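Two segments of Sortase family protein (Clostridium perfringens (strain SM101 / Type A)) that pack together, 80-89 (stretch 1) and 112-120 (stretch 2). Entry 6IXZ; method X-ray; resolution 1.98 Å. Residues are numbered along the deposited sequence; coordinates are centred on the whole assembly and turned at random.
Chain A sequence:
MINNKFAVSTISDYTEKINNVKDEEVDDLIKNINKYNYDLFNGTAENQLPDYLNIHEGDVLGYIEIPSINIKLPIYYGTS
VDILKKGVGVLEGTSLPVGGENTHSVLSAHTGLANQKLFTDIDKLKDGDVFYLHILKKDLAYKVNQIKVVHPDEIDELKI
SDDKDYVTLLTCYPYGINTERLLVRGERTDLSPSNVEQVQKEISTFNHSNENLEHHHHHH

Stretch 1, residues 80-89: SVDILKKGVG
Stretch 2 (112-120) GLANQKLFT

Two short pieces of one chain meet here without a single direct hydrogen bond between them; apolar packing, one CA-H...O contact and one bridging water join them, burying 410 Å² in total. Stretch 1 is a brief helix, V81 to K86, whose backbone bonds include L84 N to S80 O at 3.1 Å and K85 N to V81 O at 3.0 Å. It ends at G87, where phi/psi of 171/-164 would jam a CB against the preceding carbonyl and so call for glycine; V88 and G89 then run extended. Contacts advance in the same sense along both stretches, from L113 and A114 against V81, L84 and K85, to L118 at G87 and F119 at V88.

Stretch 2 enters as the last turn of a helix. G112, at -57/-39, makes no contact, and L113 (-82/-43) follows as the main plug, with more of its surface covered by stretch 1 than any other residue of stretch 2. Its CA-to-CB bond points toward stretch 1, and its rotamer is m, t. L113 CD2 lies 3.6 Å from V81 CG1, with V81 in its t rotamer, and L113 CD1 lies 4.0 Å from L84 CB and about 4.0 Å from V81 CG1. The backbone of L113 is also covered, since K85 CG sits 3.5 Å from L113 O. K85 thus contributes its aliphatic root while its extended chain (m, t, t, t) leads the amine away.

The backbones come close at A114 (-75/-27), which sets the register, A114 CA lying 4.0 Å from K85 CA. A114 CB rests 3.5 Å from L84 O, and A114 CA lies 3.3 Å from K85 O in a CA-H...O contact with a 149° angle at the hydrogen. A water then spans the two backbones, donating to K85 O at 2.8 Å and to A114 O at 3.0 Å.

N115 leaves the helix with positive phi (57/35), and Q116 is extended at -147/155; neither touches stretch 1. K117 (-65/-38) opens a type II' turn that closes at T120, with T120 N 2.8 Å from K117 O. L118 takes the positive-phi corner at 47/-109; its CA-to-CB bond points toward stretch 1, and its m, t rotamer brings L118 CD1 to 4.1 Å from G87 CA. The leucine therefore packs against bare backbone just where the helix ends.

F119 (-100/16, chi1 -80°, chi2 -14°) completes the contact. V88, in its t rotamer, lays CG2 over one face of the F119 ring, 4.1 Å from the centroid and 20° off the normal, a CH-pi arrangement; the nearest ring atom, F119 CZ, is 3.9 Å from V88 CG2. The rule: leucine methyls fill the helix side, an alanine sits at the closest backbone approach, and an aromatic face receives the valine.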

# COMPACT_ATOMS: atom_id res chain seq x y z
N SER A 80 9.25 7.08 5.46
CA SER A 80 10.25 7.58 6.39
C SER A 80 9.77 7.30 7.82
O SER A 80 8.60 6.99 8.06
CB SER A 80 10.48 9.07 6.16
OG SER A 80 9.25 9.77 6.19
N VAL A 81 10.72 7.31 8.75
CA VAL A 81 10.52 6.79 10.10
C VAL A 81 9.33 7.46 10.79
O VAL A 81 8.50 6.79 11.40
CB VAL A 81 11.82 6.97 10.92
CG1 VAL A 81 11.58 6.66 12.38
CG2 VAL A 81 12.89 6.05 10.35
N ASP A 82 9.13 8.74 10.54
CA ASP A 82 8.00 9.44 11.14
C ASP A 82 6.62 8.98 10.61
O ASP A 82 5.64 8.94 11.35
CB ASP A 82 8.17 10.94 10.97
CG ASP A 82 8.32 11.35 9.54
OD1 ASP A 82 7.51 12.18 9.10
OD2 ASP A 82 9.24 10.84 8.84
N ILE A 83 6.57 8.49 9.39
CA ILE A 83 5.31 7.99 8.85
C ILE A 83 5.05 6.55 9.24
O ILE A 83 3.93 6.20 9.58
CB ILE A 83 5.25 8.14 7.34
CG1 ILE A 83 5.07 9.63 6.97
CG2 ILE A 83 4.11 7.28 6.78
CD1 ILE A 83 6.08 10.13 5.95
N LEU A 84 6.10 5.76 9.35
CA LEU A 84 5.94 4.38 9.76
C LEU A 84 5.64 4.27 11.23
O LEU A 84 5.11 3.25 11.67
CB LEU A 84 7.17 3.53 9.44
CG LEU A 84 7.52 3.17 7.99
CD1 LEU A 84 8.81 2.38 7.96
CD2 LEU A 84 6.42 2.38 7.28
N LYS A 85 5.98 5.30 12.01
CA LYS A 85 5.54 5.39 13.40
C LYS A 85 4.01 5.49 13.46
O LYS A 85 3.41 5.00 14.42
CB LYS A 85 6.17 6.59 14.12
CG LYS A 85 7.59 6.37 14.62
CD LYS A 85 8.15 7.67 15.21
CE LYS A 85 9.62 7.53 15.58
NZ LYS A 85 10.09 8.63 16.47
N LYS A 86 3.38 6.10 12.45
CA LYS A 86 1.90 6.23 12.41
C LYS A 86 1.16 5.02 11.81
O LYS A 86 -0.01 4.74 12.15
CB LYS A 86 1.50 7.45 11.59
CG LYS A 86 1.98 8.78 12.13
CD LYS A 86 1.24 9.91 11.41
CE LYS A 86 2.14 11.08 11.10
NZ LYS A 86 1.81 11.62 9.75
N GLY A 87 1.72 4.44 10.77
CA GLY A 87 1.03 3.35 10.07
C GLY A 87 1.67 2.92 8.77
O GLY A 87 2.88 3.11 8.53
N VAL A 88 0.88 2.20 8.00
CA VAL A 88 1.30 1.57 6.76
C VAL A 88 1.55 2.64 5.73
O VAL A 88 0.72 3.55 5.58
CB VAL A 88 0.18 0.67 6.20
CG1 VAL A 88 0.62 0.02 4.88
CG2 VAL A 88 -0.20 -0.36 7.21
N GLY A 89 2.66 2.49 5.01
CA GLY A 89 3.10 3.43 4.03
C GLY A 89 3.42 2.77 2.71
O GLY A 89 4.04 1.71 2.67
N GLY A 112 7.81 -2.27 15.26
CA GLY A 112 8.85 -1.71 16.14
C GLY A 112 8.82 -0.21 16.28
O GLY A 112 9.14 0.32 17.34
N LEU A 113 8.53 0.50 15.19
CA LEU A 113 8.35 1.96 15.23
C LEU A 113 6.94 2.39 15.68
O LEU A 113 6.76 3.43 16.36
CB LEU A 113 8.63 2.55 13.83
CG LEU A 113 10.10 2.61 13.43
CD1 LEU A 113 10.23 2.93 11.95
CD2 LEU A 113 10.87 3.62 14.27
N ALA A 114 5.94 1.69 15.15
CA ALA A 114 4.56 2.02 15.39
C ALA A 114 4.08 1.63 16.78
O ALA A 114 3.15 2.23 17.30
CB ALA A 114 3.69 1.38 14.33
N ASN A 115 4.68 0.61 17.39
CA ASN A 115 4.19 0.08 18.67
C ASN A 115 2.75 -0.37 18.62
O ASN A 115 2.01 -0.21 19.59
CB ASN A 115 4.38 1.09 19.78
CG ASN A 115 5.81 1.24 20.15
OD1 ASN A 115 6.48 0.25 20.40
ND2 ASN A 115 6.34 2.46 20.06
N GLN A 116 2.37 -0.92 17.46
CA GLN A 116 0.99 -1.38 17.17
C GLN A 116 1.15 -2.61 16.24
O GLN A 116 2.15 -2.73 15.53
CB GLN A 116 0.19 -0.29 16.40
CG GLN A 116 -0.09 1.01 17.17
CD GLN A 116 -1.04 0.82 18.34
OE1 GLN A 116 -1.91 -0.06 18.30
NE2 GLN A 116 -0.94 1.69 19.36
N LYS A 117 0.17 -3.50 16.24
CA LYS A 117 0.33 -4.78 15.54
C LYS A 117 0.47 -4.58 14.04
O LYS A 117 1.27 -5.26 13.37
CB LYS A 117 -0.84 -5.71 15.83
CG LYS A 117 -0.71 -6.43 17.17
CD LYS A 117 -1.86 -7.39 17.43
CE LYS A 117 -2.06 -8.39 16.29
NZ LYS A 117 -2.82 -9.59 16.72
N LEU A 118 -0.30 -3.63 13.52
CA LEU A 118 -0.30 -3.31 12.07
C LEU A 118 -0.40 -4.56 11.19
O LEU A 118 -1.49 -5.12 11.05
CB LEU A 118 0.90 -2.43 11.69
CG LEU A 118 0.99 -1.06 12.37
CD1 LEU A 118 2.14 -0.23 11.80
CD2 LEU A 118 -0.29 -0.28 12.27
N PHE A 119 0.68 -4.93 10.49
CA PHE A 119 0.63 -6.08 9.58
C PHE A 119 1.23 -7.34 10.19
O PHE A 119 1.56 -8.29 9.46
CB PHE A 119 1.37 -5.81 8.26
CG PHE A 119 0.60 -5.02 7.25
CD1 PHE A 119 -0.76 -4.81 7.38
CD2 PHE A 119 1.23 -4.64 6.07
CE1 PHE A 119 -1.45 -4.10 6.41
CE2 PHE A 119 0.55 -3.90 5.12
CZ PHE A 119 -0.80 -3.66 5.27
N THR A 120 1.39 -7.35 11.51
CA THR A 120 2.00 -8.51 12.18
C THR A 120 1.36 -9.85 11.81
O THR A 120 2.05 -10.79 11.43
CB THR A 120 2.01 -8.33 13.71
OG1 THR A 120 2.94 -7.27 14.04
CG2 THR A 120 2.42 -9.62 14.42
O HOH W 1 1.21 3.70 15.47